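Local coordinates for terminal oxygenase component of carbazole (Janthinobacterium sp., PDB 7BUG), which catalyses, as the terminal oxygenase of carbazole 1,9a-dioxygenase, the angular dioxygenation of carbazole with a Rieske [2Fe-2S] cluster and a mononuclear iron, at residues E51-N56 with L62-D67; T123-E128 with G140-L145; Q212-V217 with S358-V363. One frame throughout, in Å; residues are numbered along the deposited sequence.

Interaction 1: E51-N56 with L62-D67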
ATOM      1  N   GLU A  51      18.968   0.144  -6.636  1.00 10.10           N
ATOM      2  CA  GLU A  51      19.607  -1.156  -6.884  1.00  9.46           C
ATOM      3  C   GLU A  51      20.116  -1.752  -5.553  1.00  9.03           C
ATOM      4  O   GLU A  51      20.834  -1.069  -4.769  1.00  9.17           O
ATOM      5  CB  GLU A  51      20.847  -1.006  -7.778  1.00  9.58           C
ATOM      6  CG  GLU A  51      20.574  -0.309  -9.103  1.00 10.78           C
ATOM      7  CD  GLU A  51      21.676  -0.354 -10.136  1.00 12.29           C
ATOM      8  OE1 GLU A  51      22.550  -1.217 -10.017  1.00 13.54           O
ATOM      9  OE2 GLU A  51      21.609   0.443 -11.093  1.00 11.92           O
ATOM     10  N   ASN A  52      19.819  -3.033  -5.367  1.00  9.51           N
ATOM     11  CA  ASN A  52      20.296  -3.758  -4.162  1.00  9.85           C
ATOM     12  C   ASN A  52      21.739  -4.183  -4.447  1.00  9.57           C
ATOM     13  O   ASN A  52      21.979  -4.847  -5.480  1.00  9.74           O
ATOM     14  CB  ASN A  52      19.485  -5.019  -3.820  1.00 11.02           C
ATOM     15  CG  ASN A  52      18.082  -4.668  -3.359  1.00 12.93           C
ATOM     16  OD1 ASN A  52      17.935  -3.820  -2.475  1.00 13.46           O
ATOM     17  ND2 ASN A  52      17.082  -5.260  -3.975  1.00 14.38           N
ATOM     18  N   LEU A  53      22.645  -3.835  -3.541  1.00 10.15           N
ATOM     19  CA  LEU A  53      24.070  -4.125  -3.671  1.00 10.06           C
ATOM     20  C   LEU A  53      24.583  -4.871  -2.447  1.00 10.63           C
ATOM     21  O   LEU A  53      24.043  -4.726  -1.304  1.00 12.57           O
ATOM     22  CB  LEU A  53      24.842  -2.815  -3.774  1.00 10.47           C
ATOM     23  CG  LEU A  53      24.414  -1.850  -4.886  1.00 10.27           C
ATOM     24  CD1 LEU A  53      25.248  -0.590  -4.887  1.00 11.32           C
ATOM     25  CD2 LEU A  53      24.404  -2.514  -6.245  1.00 11.05           C
ATOM     26  N   LEU A  54      25.649  -5.615  -2.684  1.00 10.47           N
ATOM     27  CA  LEU A  54      26.398  -6.289  -1.609  1.00 12.27           C
ATOM     28  C   LEU A  54      27.801  -5.709  -1.596  1.00 11.79           C
ATOM     29  O   LEU A  54      28.399  -5.542  -2.685  1.00 13.54           O
ATOM     30  CB  LEU A  54      26.531  -7.778  -1.881  1.00 15.22           C
ATOM     31  CG  LEU A  54      25.535  -8.700  -1.219  1.00 20.47           C
ATOM     32  CD1 LEU A  54      25.900 -10.114  -1.621  1.00 23.99           C
ATOM     33  CD2 LEU A  54      25.542  -8.567   0.309  1.00 20.78           C
ATOM     34  N   VAL A  55      28.272  -5.371  -0.422  1.00 13.61           N
ATOM     35  CA  VAL A  55      29.667  -4.889  -0.225  1.00 12.81           C
ATOM     36  C   VAL A  55      30.351  -5.877   0.702  1.00 13.04           C
ATOM     37  O   VAL A  55      29.797  -6.252   1.727  1.00 14.04           O
ATOM     38  CB  VAL A  55      29.727  -3.460   0.307  1.00 14.97           C
ATOM     39  CG1 VAL A  55      31.156  -3.022   0.475  1.00 15.86           C
ATOM     40  CG2 VAL A  55      28.972  -2.499  -0.588  1.00 15.79           C
ATOM     41  N   ASN A  56      31.587  -6.230   0.360  1.00 12.38           N
ATOM     42  CA  ASN A  56      32.402  -7.119   1.210  1.00 12.43           C
ATOM     43  C   ASN A  56      33.808  -6.540   1.367  1.00 12.54           C
ATOM     44  O   ASN A  56      34.226  -5.778   0.502  1.00 13.56           O
ATOM     45  CB  ASN A  56      32.511  -8.520   0.627  1.00 12.11           C
ATOM     46  CG  ASN A  56      32.888  -9.584   1.655  1.00 12.85           C
ATOM     47  OD1 ASN A  56      32.928  -9.308   2.854  1.00 14.81           O
ATOM     48  ND2 ASN A  56      33.110 -10.825   1.204  1.00 15.03           N
ATOM     49  N   LEU A  62      37.689  -3.343  -0.382  1.00 14.25           N
ATOM     50  CA  LEU A  62      36.223  -3.421  -0.578  1.00 13.92           C
ATOM     51  C   LEU A  62      35.868  -3.807  -2.013  1.00 13.16           C
ATOM     52  O   LEU A  62      36.526  -3.446  -3.010  1.00 14.09           O
ATOM     53  CB  LEU A  62      35.595  -2.083  -0.199  1.00 14.70           C
ATOM     54  CG  LEU A  62      35.700  -1.676   1.256  1.00 16.79           C
ATOM     55  CD1 LEU A  62      34.955  -0.369   1.474  1.00 19.76           C
ATOM     56  CD2 LEU A  62      35.190  -2.726   2.188  1.00 17.22           C
ATOM     57  N   TYR A  63      34.789  -4.604  -2.118  1.00 12.64           N
ATOM     58  CA  TYR A  63      34.259  -5.047  -3.414  1.00 12.81           C
ATOM     59  C   TYR A  63      32.734  -4.902  -3.368  1.00 11.86           C
ATOM     60  O   TYR A  63      32.155  -5.037  -2.262  1.00 13.27           O
ATOM     61  CB  TYR A  63      34.600  -6.514  -3.648  1.00 11.70           C
ATOM     62  CG  TYR A  63      36.079  -6.806  -3.746  1.00 11.69           C
ATOM     63  CD1 TYR A  63      36.817  -7.049  -2.614  1.00 13.87           C
ATOM     64  CD2 TYR A  63      36.696  -6.772  -4.964  1.00 12.81           C
ATOM     65  CE1 TYR A  63      38.169  -7.309  -2.689  1.00 13.56           C
ATOM     66  CE2 TYR A  63      38.057  -7.074  -5.072  1.00 14.99           C
ATOM     67  CZ  TYR A  63      38.778  -7.345  -3.930  1.00 15.29           C
ATOM     68  OH  TYR A  63      40.131  -7.607  -4.074  1.00 15.92           O
ATOM     69  N   CYS A  64      32.130  -4.633  -4.515  1.00 11.29           N
ATOM     70  CA  CYS A  64      30.675  -4.412  -4.609  1.00 11.81           C
ATOM     71  C   CYS A  64      30.131  -5.239  -5.766  1.00 11.43           C
ATOM     72  O   CYS A  64      30.569  -5.021  -6.916  1.00 13.62           O
ATOM     73  CB  CYS A  64      30.407  -2.928  -4.783  1.00 11.76           C
ATOM     74  SG  CYS A  64      28.636  -2.588  -4.943  1.00 13.25           S
ATOM     75  N   LEU A  65      29.157  -6.110  -5.480  1.00 11.60           N
ATOM     76  CA  LEU A  65      28.417  -6.947  -6.451  1.00 13.40           C
ATOM     77  C   LEU A  65      26.961  -6.561  -6.373  1.00 13.08           C
ATOM     78  O   LEU A  65      26.483  -6.217  -5.288  1.00 12.58           O
ATOM     79  CB  LEU A  65      28.502  -8.427  -6.073  1.00 16.11           C
ATOM     80  CG  LEU A  65      29.706  -9.207  -6.530  1.00 20.91           C
ATOM     81  CD1 LEU A  65      29.680 -10.563  -5.865  1.00 19.71           C
ATOM     82  CD2 LEU A  65      29.696  -9.354  -8.054  1.00 19.92           C
ATOM     83  N   LYS A  66      26.286  -6.596  -7.493  1.00 11.77           N
ATOM     84  CA  LYS A  66      24.813  -6.453  -7.450  1.00 11.86           C
ATOM     85  C   LYS A  66      24.254  -7.611  -6.627  1.00 11.54           C
ATOM     86  O   LYS A  66      24.551  -8.757  -6.890  1.00 10.45           O
ATOM     87  CB  LYS A  66      24.221  -6.330  -8.842  1.00 13.37           C
ATOM     88  CG  LYS A  66      22.696  -6.272  -8.814  1.00 16.30           C
ATOM     89  CD  LYS A  66      22.196  -5.789 -10.165  1.00 18.55           C
ATOM     90  CE  LYS A  66      22.469  -4.329 -10.405  1.00 21.03           C
ATOM     91  NZ  LYS A  66      21.634  -3.788 -11.484  1.00 22.40           N
ATOM     92  N   ASP A  67      23.357  -7.305  -5.709  1.00 10.07           N
ATOM     93  CA  ASP A  67      22.708  -8.319  -4.856  1.00 10.50           C
ATOM     94  C   ASP A  67      21.487  -8.880  -5.575  1.00  9.74           C
ATOM     95  O   ASP A  67      20.347  -8.646  -5.149  1.00  9.93           O
ATOM     96  CB  ASP A  67      22.373  -7.680  -3.525  1.00 10.31           C
ATOM     97  CG  ASP A  67      21.840  -8.651  -2.471  1.00 10.45           C
ATOM     98  OD1 ASP A  67      22.026  -9.884  -2.613  1.00 11.42           O
ATOM     99  OD2 ASP A  67      21.311  -8.132  -1.456  1.00 11.07           O
TER
HETATM  100  O   HOH W   1      21.882  -1.360 -13.208  1.00 18.55           O
HETATM  101  O   HOH W   2      17.943  -7.430  -5.941  1.00 12.06           O

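Interaction 2: T123-E128 with G140-L145. With MXE (2-methoxyethanol), chain N; CO3 (carbonate ion), chain M.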
ATOM      1  N   THR A 123      29.273  -5.468 -11.251  1.00 12.22           N
ATOM      2  CA  THR A 123      30.077  -4.971 -10.134  1.00 12.56           C
ATOM      3  C   THR A 123      30.085  -3.462 -10.271  1.00 11.24           C
ATOM      4  O   THR A 123      29.822  -2.902 -11.389  1.00 13.60           O
ATOM      5  CB  THR A 123      31.503  -5.541 -10.127  1.00 13.12           C
ATOM      6  OG1 THR A 123      32.117  -5.073 -11.332  1.00 15.09           O
ATOM      7  CG2 THR A 123      31.508  -7.046 -10.018  1.00 17.17           C
ATOM      8  N   TYR A 124      30.351  -2.816  -9.163  1.00 11.80           N
ATOM      9  CA  TYR A 124      30.555  -1.368  -9.076  1.00 11.29           C
ATOM     10  C   TYR A 124      31.874  -1.109  -8.388  1.00 11.52           C
ATOM     11  O   TYR A 124      32.196  -1.756  -7.379  1.00 11.83           O
ATOM     12  CB  TYR A 124      29.380  -0.655  -8.397  1.00 11.32           C
ATOM     13  CG  TYR A 124      28.144  -0.697  -9.246  1.00 11.38           C
ATOM     14  CD1 TYR A 124      28.044   0.019 -10.424  1.00 11.64           C
ATOM     15  CD2 TYR A 124      27.036  -1.418  -8.842  1.00 11.77           C
ATOM     16  CE1 TYR A 124      26.883  -0.001 -11.192  1.00 12.00           C
ATOM     17  CE2 TYR A 124      25.880  -1.478  -9.601  1.00 12.15           C
ATOM     18  CZ  TYR A 124      25.798  -0.755 -10.779  1.00 11.36           C
ATOM     19  OH  TYR A 124      24.649  -0.772 -11.481  1.00 12.61           O
ATOM     20  N   PRO A 125      32.604  -0.078  -8.843  1.00 12.13           N
ATOM     21  CA  PRO A 125      33.791   0.366  -8.131  1.00 13.00           C
ATOM     22  C   PRO A 125      33.477   0.834  -6.706  1.00 13.35           C
ATOM     23  O   PRO A 125      32.424   1.438  -6.477  1.00 12.85           O
ATOM     24  CB  PRO A 125      34.343   1.530  -8.966  1.00 12.89           C
ATOM     25  CG  PRO A 125      33.738   1.340 -10.340  1.00 13.53           C
ATOM     26  CD  PRO A 125      32.399   0.672 -10.093  1.00 12.80           C
ATOM     27  N   VAL A 126      34.367   0.565  -5.771  1.00 13.42           N
ATOM     28  CA  VAL A 126      34.243   0.977  -4.347  1.00 15.53           C
ATOM     29  C   VAL A 126      35.566   1.515  -3.879  1.00 17.75           C
ATOM     30  O   VAL A 126      36.588   0.860  -4.158  1.00 17.08           O
ATOM     31  CB  VAL A 126      33.946  -0.144  -3.350  1.00 22.13           C
ATOM     32  CG1 VAL A 126      33.203   0.398  -2.153  1.00 18.88           C
ATOM     33  CG2 VAL A 126      33.337  -1.376  -3.947  1.00 23.53           C
ATOM     34  N   GLN A 127      35.534   2.634  -3.160  1.00 15.67           N
ATOM     35  CA  GLN A 127      36.762   3.301  -2.644  1.00 19.05           C
ATOM     36  C   GLN A 127      36.444   3.687  -1.202  1.00 19.72           C
ATOM     37  O   GLN A 127      35.302   4.141  -0.947  1.00 20.03           O
ATOM     38  CB  GLN A 127      37.046   4.540  -3.501  1.00 21.58           C
ATOM     39  CG  GLN A 127      38.353   5.259  -3.225  1.00 29.59           C
ATOM     40  CD  GLN A 127      38.547   6.334  -4.248  1.00 32.14           C
ATOM     41  OE1 GLN A 127      37.828   6.396  -5.262  1.00 32.94           O
ATOM     42  NE2 GLN A 127      39.525   7.180  -3.990  1.00 44.30           N
ATOM     43  N   GLU A 128      37.422   3.624  -0.314  1.00 16.43           N
ATOM     44  CA  GLU A 128      37.284   4.224   1.030  1.00 16.17           C
ATOM     45  C   GLU A 128      38.142   5.471   1.083  1.00 15.56           C
ATOM     46  O   GLU A 128      39.267   5.420   0.586  1.00 17.90           O
ATOM     47  CB  GLU A 128      37.817   3.258   2.081  1.00 20.21           C
ATOM     48  CG  GLU A 128      37.195   1.926   1.998  1.00 26.22           C
ATOM     49  CD  GLU A 128      37.609   1.135   3.197  1.00 25.95           C
ATOM     50  OE1 GLU A 128      38.554   0.329   3.064  1.00 29.27           O
ATOM     51  OE2 GLU A 128      37.007   1.361   4.225  1.00 22.72           O
ATOM     52  N   GLY A 140      31.469   1.727 -16.727  1.00 22.67           N
ATOM     53  CA  GLY A 140      32.757   2.156 -17.295  1.00 25.58           C
ATOM     54  C   GLY A 140      33.723   2.649 -16.238  1.00 26.00           C
ATOM     55  O   GLY A 140      33.492   2.453 -15.020  1.00 25.92           O
ATOM     56  N   ASP A 141      34.829   3.236 -16.685  1.00 27.27           N
ATOM     57  CA  ASP A 141      35.956   3.669 -15.830  0.50 28.51           C
ATOM     58  C   ASP A 141      35.464   4.826 -14.969  1.00 24.15           C
ATOM     59  O   ASP A 141      34.995   5.835 -15.514  1.00 24.01           O
ATOM     60  CB  ASP A 141      37.136   4.059 -16.730  0.50 31.76           C
ATOM     61  CG  ASP A 141      37.451   3.019 -17.798  0.50 34.15           C
ATOM     62  OD1 ASP A 141      37.206   1.835 -17.543  0.50 37.96           O
ATOM     63  OD2 ASP A 141      37.913   3.407 -18.885  0.50 37.24           O
ATOM     64  N   PRO A 142      35.567   4.764 -13.635  1.00 23.81           N
ATOM     65  CA  PRO A 142      35.106   5.876 -12.829  1.00 22.27           C
ATOM     66  C   PRO A 142      36.069   7.058 -12.916  1.00 21.94           C
ATOM     67  O   PRO A 142      37.286   6.864 -13.155  1.00 17.57           O
ATOM     68  CB  PRO A 142      35.135   5.346 -11.388  1.00 20.78           C
ATOM     69  CG  PRO A 142      36.090   4.193 -11.418  1.00 22.78           C
ATOM     70  CD  PRO A 142      36.041   3.644 -12.828  1.00 22.96           C
ATOM     71  N   PRO A 143      35.553   8.274 -12.667  1.00 19.81           N
ATOM     72  CA  PRO A 143      36.372   9.462 -12.488  1.00 18.85           C
ATOM     73  C   PRO A 143      37.050   9.422 -11.131  1.00 19.45           C
ATOM     74  O   PRO A 143      36.709   8.597 -10.262  1.00 18.01           O
ATOM     75  CB  PRO A 143      35.370  10.624 -12.454  1.00 21.57           C
ATOM     76  CG  PRO A 143      34.164   9.977 -11.798  1.00 20.71           C
ATOM     77  CD  PRO A 143      34.137   8.566 -12.341  1.00 20.65           C
ATOM     78  N   PRO A 144      38.001  10.337 -10.864  1.00 21.02           N
ATOM     79  CA  PRO A 144      38.516  10.496  -9.510  1.00 19.83           C
ATOM     80  C   PRO A 144      37.338  10.772  -8.556  1.00 16.38           C
ATOM     81  O   PRO A 144      36.436  11.512  -8.937  1.00 16.69           O
ATOM     82  CB  PRO A 144      39.453  11.708  -9.537  1.00 21.17           C
ATOM     83  CG  PRO A 144      39.358  12.258 -10.975  1.00 25.64           C
ATOM     84  CD  PRO A 144      38.591  11.277 -11.837  1.00 23.80           C
ATOM     85  N   LEU A 145      37.453  10.275  -7.344  1.00 17.85           N
ATOM     86  CA  LEU A 145      36.480  10.562  -6.266  1.00 16.49           C
ATOM     87  C   LEU A 145      36.406  12.062  -6.022  1.00 17.05           C
ATOM     88  O   LEU A 145      35.280  12.577  -5.791  1.00 17.63           O
ATOM     89  CB  LEU A 145      36.918   9.815  -5.011  1.00 16.04           C
ATOM     90  CG  LEU A 145      36.069  10.112  -3.781  1.00 16.42           C
ATOM     91  CD1 LEU A 145      34.610   9.698  -3.992  1.00 17.84           C
ATOM     92  CD2 LEU A 145      36.618   9.436  -2.573  1.00 17.98           C
TER
HETATM   93  O1  MXE N 411      40.218  11.891  -6.120  1.00 25.27           O
HETATM   94  C1  MXE N 411      41.163  10.844  -6.002  1.00 36.30           C
HETATM   95  C2  MXE N 411      41.043   9.780  -7.078  1.00 37.43           C
HETATM   96  O2  MXE N 411      40.360   8.666  -6.509  1.00 33.34           O
HETATM   97  C3  MXE N 411      39.313   7.999  -7.116  1.00 26.98           C
HETATM   98  C   CO3 M 410      37.705  -1.042  -7.887  1.00 25.18           C
HETATM   99  O1  CO3 M 410      36.827  -0.895  -6.963  1.00 21.52           O
HETATM  100  O2  CO3 M 410      37.354  -1.000  -9.183  1.00 29.95           O
HETATM  101  O3  CO3 M 410      38.933  -1.397  -7.546  1.00 36.38           O

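Interaction 3: Q212-V217 with S358-V363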
ATOM      1  N   GLN A 212      24.225  37.887  -9.036  1.00 35.51           N
ATOM      2  CA  GLN A 212      25.182  37.976  -7.895  1.00 35.87           C
ATOM      3  C   GLN A 212      24.745  37.159  -6.671  1.00 30.11           C
ATOM      4  O   GLN A 212      25.513  37.127  -5.691  1.00 27.15           O
ATOM      5  CB  GLN A 212      25.332  39.423  -7.427  1.00 45.65           C
ATOM      6  CG  GLN A 212      26.256  40.230  -8.320  1.00 48.82           C
ATOM      7  CD  GLN A 212      26.288  41.680  -7.904  1.00 54.75           C
ATOM      8  OE1 GLN A 212      25.795  42.063  -6.837  1.00 58.65           O
ATOM      9  NE2 GLN A 212      26.872  42.502  -8.762  1.00 53.64           N
ATOM     10  N   GLN A 213      23.571  36.538  -6.680  1.00 26.38           N
ATOM     11  CA  GLN A 213      23.086  35.804  -5.478  1.00 26.07           C
ATOM     12  C   GLN A 213      23.763  34.435  -5.391  1.00 24.90           C
ATOM     13  O   GLN A 213      23.681  33.798  -4.315  1.00 22.27           O
ATOM     14  CB  GLN A 213      21.583  35.551  -5.548  1.00 28.39           C
ATOM     15  CG  GLN A 213      20.738  36.815  -5.663  1.00 32.60           C
ATOM     16  CD  GLN A 213      21.011  37.772  -4.527  1.00 34.01           C
ATOM     17  OE1 GLN A 213      20.949  37.404  -3.345  1.00 33.03           O
ATOM     18  NE2 GLN A 213      21.317  39.011  -4.885  1.00 36.09           N
ATOM     19  N   THR A 214      24.331  33.955  -6.496  1.00 23.89           N
ATOM     20  CA  THR A 214      25.029  32.638  -6.540  1.00 23.05           C
ATOM     21  C   THR A 214      26.322  32.724  -7.346  1.00 26.44           C
ATOM     22  O   THR A 214      26.467  33.644  -8.168  1.00 22.74           O
ATOM     23  CB  THR A 214      24.136  31.559  -7.147  1.00 22.92           C
ATOM     24  OG1 THR A 214      23.816  31.895  -8.493  1.00 24.68           O
ATOM     25  CG2 THR A 214      22.856  31.363  -6.375  1.00 23.56           C
ATOM     26  N   ARG A 215      27.215  31.758  -7.163  1.00 24.32           N
ATOM     27  CA  ARG A 215      28.385  31.565  -8.043  1.00 24.15           C
ATOM     28  C   ARG A 215      28.368  30.095  -8.433  1.00 23.46           C
ATOM     29  O   ARG A 215      28.510  29.249  -7.538  1.00 22.19           O
ATOM     30  CB  ARG A 215      29.665  31.990  -7.333  1.00 29.81           C
ATOM     31  CG  ARG A 215      30.964  31.568  -8.000  1.00 34.75           C
ATOM     32  CD  ARG A 215      31.102  32.062  -9.415  1.00 41.85           C
ATOM     33  NE  ARG A 215      32.511  32.307  -9.746  1.00 53.17           N
ATOM     34  CZ  ARG A 215      33.422  31.371 -10.035  1.00 57.42           C
ATOM     35  NH1 ARG A 215      33.116  30.082 -10.046  1.00 55.27           N
ATOM     36  NH2 ARG A 215      34.658  31.740 -10.321  1.00 63.56           N
ATOM     37  N   VAL A 216      28.191  29.843  -9.726  1.00 23.06           N
ATOM     38  CA  VAL A 216      28.292  28.486 -10.308  1.00 24.02           C
ATOM     39  C   VAL A 216      29.770  28.139 -10.461  1.00 28.28           C
ATOM     40  O   VAL A 216      30.547  28.992 -10.952  1.00 28.03           O
ATOM     41  CB  VAL A 216      27.560  28.378 -11.650  1.00 25.95           C
ATOM     42  CG1 VAL A 216      27.909  27.067 -12.324  1.00 28.02           C
ATOM     43  CG2 VAL A 216      26.088  28.563 -11.480  1.00 26.69           C
ATOM     44  N   VAL A 217      30.166  26.943 -10.033  1.00 24.76           N
ATOM     45  CA  VAL A 217      31.532  26.396 -10.274  1.00 27.30           C
ATOM     46  C   VAL A 217      31.384  25.278 -11.307  1.00 33.55           C
ATOM     47  O   VAL A 217      30.806  24.226 -10.955  1.00 25.45           O
ATOM     48  CB  VAL A 217      32.174  25.925  -8.964  1.00 30.14           C
ATOM     49  CG1 VAL A 217      33.523  25.248  -9.178  1.00 29.91           C
ATOM     50  CG2 VAL A 217      32.290  27.082  -7.988  1.00 33.41           C
ATOM     51  N   SER A 358      14.940  34.171  -2.208  1.00 17.69           N
ATOM     52  CA  SER A 358      16.069  33.340  -1.717  1.00 18.69           C
ATOM     53  C   SER A 358      16.091  31.983  -2.442  1.00 19.42           C
ATOM     54  O   SER A 358      17.161  31.338  -2.419  1.00 19.00           O
ATOM     55  CB  SER A 358      16.028  33.169  -0.267  1.00 20.11           C
ATOM     56  OG  SER A 358      14.805  32.585   0.141  1.00 21.04           O
ATOM     57  N   ASP A 359      15.023  31.586  -3.132  1.00 18.03           N
ATOM     58  CA  ASP A 359      15.027  30.299  -3.851  1.00 17.98           C
ATOM     59  C   ASP A 359      15.921  30.406  -5.099  1.00 18.98           C
ATOM     60  O   ASP A 359      16.040  29.394  -5.835  1.00 18.73           O
ATOM     61  CB  ASP A 359      13.601  29.888  -4.204  1.00 18.42           C
ATOM     62  CG  ASP A 359      12.791  29.549  -2.968  1.00 19.03           C
ATOM     63  OD1 ASP A 359      13.372  28.935  -2.046  1.00 20.84           O
ATOM     64  OD2 ASP A 359      11.556  29.875  -2.979  1.00 18.63           O
ATOM     65  N   GLU A 360      16.485  31.594  -5.396  1.00 20.11           N
ATOM     66  CA  GLU A 360      17.476  31.722  -6.502  1.00 19.31           C
ATOM     67  C   GLU A 360      18.569  30.676  -6.288  1.00 17.12           C
ATOM     68  O   GLU A 360      19.020  30.078  -7.279  1.00 18.07           O
ATOM     69  CB  GLU A 360      18.024  33.152  -6.563  1.00 21.06           C
ATOM     70  CG  GLU A 360      19.059  33.373  -7.629  1.00 25.06           C
ATOM     71  CD  GLU A 360      18.586  33.103  -9.053  1.00 30.15           C
ATOM     72  OE1 GLU A 360      17.366  33.179  -9.304  1.00 33.35           O
ATOM     73  OE2 GLU A 360      19.459  32.818  -9.924  1.00 34.66           O
ATOM     74  N   ALA A 361      19.001  30.436  -5.060  1.00 16.46           N
ATOM     75  CA  ALA A 361      20.045  29.425  -4.752  1.00 17.08           C
ATOM     76  C   ALA A 361      19.551  28.032  -5.187  1.00 16.80           C
ATOM     77  O   ALA A 361      20.270  27.290  -5.907  1.00 16.80           O
ATOM     78  CB  ALA A 361      20.366  29.398  -3.299  1.00 19.18           C
ATOM     79  N   ILE A 362      18.304  27.700  -4.854  1.00 15.82           N
ATOM     80  CA  ILE A 362      17.709  26.393  -5.219  1.00 16.39           C
ATOM     81  C   ILE A 362      17.608  26.248  -6.739  1.00 15.69           C
ATOM     82  O   ILE A 362      17.960  25.157  -7.260  1.00 15.95           O
ATOM     83  CB  ILE A 362      16.364  26.177  -4.520  1.00 18.34           C
ATOM     84  CG1 ILE A 362      16.643  26.010  -3.014  1.00 20.98           C
ATOM     85  CG2 ILE A 362      15.642  24.963  -5.146  1.00 17.87           C
ATOM     86  CD1 ILE A 362      15.429  26.139  -2.131  1.00 25.45           C
ATOM     87  N   VAL A 363      17.130  27.278  -7.443  1.00 15.48           N
ATOM     88  CA  VAL A 363      16.960  27.239  -8.911  1.00 16.26           C
ATOM     89  C   VAL A 363      18.344  27.124  -9.565  1.00 14.87           C
ATOM     90  O   VAL A 363      18.467  26.368 -10.507  1.00 16.02           O
ATOM     91  CB  VAL A 363      16.158  28.457  -9.385  1.00 20.62           C
ATOM     92  CG1 VAL A 363      16.332  28.738 -10.856  1.00 23.47           C
ATOM     93  CG2 VAL A 363      14.685  28.249  -9.030  1.00 20.26           C
TER
HETATM   94  O   HOH W   3      21.916  33.695  -9.246  1.00 37.81           O

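Interaction 1: E51-N56 with L62-D67
K66 and E51 meet through their charged ends, although the CB of K66 points away from strand 51-56. CG stands anti to the backbone N (chi1 176°) and lies 3.7 Å from N52 O. A bend at chi3 (-72°) then turns the chain back toward E51. CE and NZ both reach E51 OE1, and the two side chains cross at about a right angle. K66 NZ to E51 OE1, 3.1 Å, is a salt bridge but a weak hydrogen bond. A water accepts from K66 NZ and donates to E51 OE2, so it bridges the pair. Replacing K66 by an alanine is likely to cost the E51 carboxylate this cation and the bridging water one of its partners.

The carboxylate has further partners in Y124, R26 and Q377. The backbones pair as an antiparallel ladder. L54 N to L65 O is 2.8 Å and nearly straight (170°), and D67 N closes the end on N52 O at 2.8 Å. L53 CD1 rests 3.9 Å from C64 SG. On the opposite face L54 CG packs against D67 CG, whose carboxylate is held by S77 and Q75.

This is a beta hairpin of the Rieske domain. Strand 44-48 bonds to 51-58, and strand 123-129 bonds to 61-66. From strand 132-137, L137 touches E51 and L53, I135 touches V55 and V133 touches L62.

Interaction 2: T123-E128 with G140-L145
Q127 reaches L145 and a bound 2-methoxyethanol because its side chain is fully extended. CG is anti to the backbone N (chi1 -173°) and the next torsion is also near 180° (chi2 173°). This carries the amide out from the strand to the loop 140-145. L145 also has its CG anti to the backbone N, and its CD2 lies 3.9 Å from Q127 NE2. L145 CB is 3.5 Å from Q127 OE1. The amide therefore lies against the aliphatic part of the leucine.

Q127 NE2 donates to the ether oxygen O2 of the 2-methoxyethanol at 3.0 Å. L145 N makes a weak bond to the same oxygen, and A146 N also bonds the molecule. P144 CB adds a contact to its hydroxyl end. As modelled, the small molecule links strand and loop, but its methyl end sits too close to Q127 OE1, so its exact pose is doubtful.

At the other end P125 and P142 touch ring to ring, CG to CG at 3.9 Å. This is purely apolar. V126, between P125 and Q127 in sequence, donates its N to O1 of a carbonate at 3.1 Å and 169°. K61 binds the same ion, which lies beside the strand and probably comes from the crystallisation liquor.

The contact lays the loop that follows strand 132-137 beside strand 123-129 of the Rieske sheet. W29 of strand 28-32 touches P125, Q127, P142 and L145. Y136 of strand 132-137 packs on P142 and P143, and F134 on L145.

Interaction 3: Q212-V217 with S358-V363
T214 meets the start of helix 360-372 with its methyl and its hydroxyl put to different uses. CG2 is turned to the helix backbone, 3.8 Å from A361 CA and 4.1 Å from E360 O. A361 CB is farther, at 4.4 Å from T214 CG2. The methyl thus sits over the main chain of the first turn more than against a side chain. The torsion explains the split. OG1 lies between the backbone N and the carbonyl carbon (chi1 62°), which leaves CG2 beside the N.

E360 and Q213 touch by their aliphatic parts. Q213 CB is 3.9 Å from E360 CG, and both CB atoms point toward the opposite segment. Beyond CB the end of the glutamine leads away, where NE2 bonds to the carbonyls of G207 and D209. The E360 chain bends at chi2 (60°), and its OE2 forms a salt bridge with R210.

One water ties T214 to E360. It accepts from T214 OG1 at 2.7 Å and donates to E360 OE2 at 2.7 Å.

The contact joins strand 214-217, outermost in this chain's catalytic-domain sheet, to the helix. F179 of helix 171-179 touches A361. D359, just before E360, hydrogen-bonds through OD2 to H71 of a neighbouring subunit, a cluster ligand.

The chemistry is therefore mixed. A small apolar patch lies beside a polar link through water. E360 OE2 has both the water and R210 as partners, which would probably favour its charged form.

Interactions 1 and 2 both reach one Rieske-domain sheet and touch, with centres 13 Å apart. Y124 OH lies 2.6 Å from E51 OE1, a probable hydrogen bond, and Y124 N lies 3.2 Å from C64 O. Strands 61-66 and 123-129 are neighbours there. Interaction 3 lies in the catalytic domain, with its centre 37 Å from that of interaction 1 and 30 Å from that of interaction 2. Its A361 side chain is about 13 Å from the iron(II) ion. The side chain of D67 in interaction 1 is about 8 Å from that of the cluster ligand C69. The contacts thus sample both redox domains, and interaction 3 adjoins the Rieske centre of another subunit.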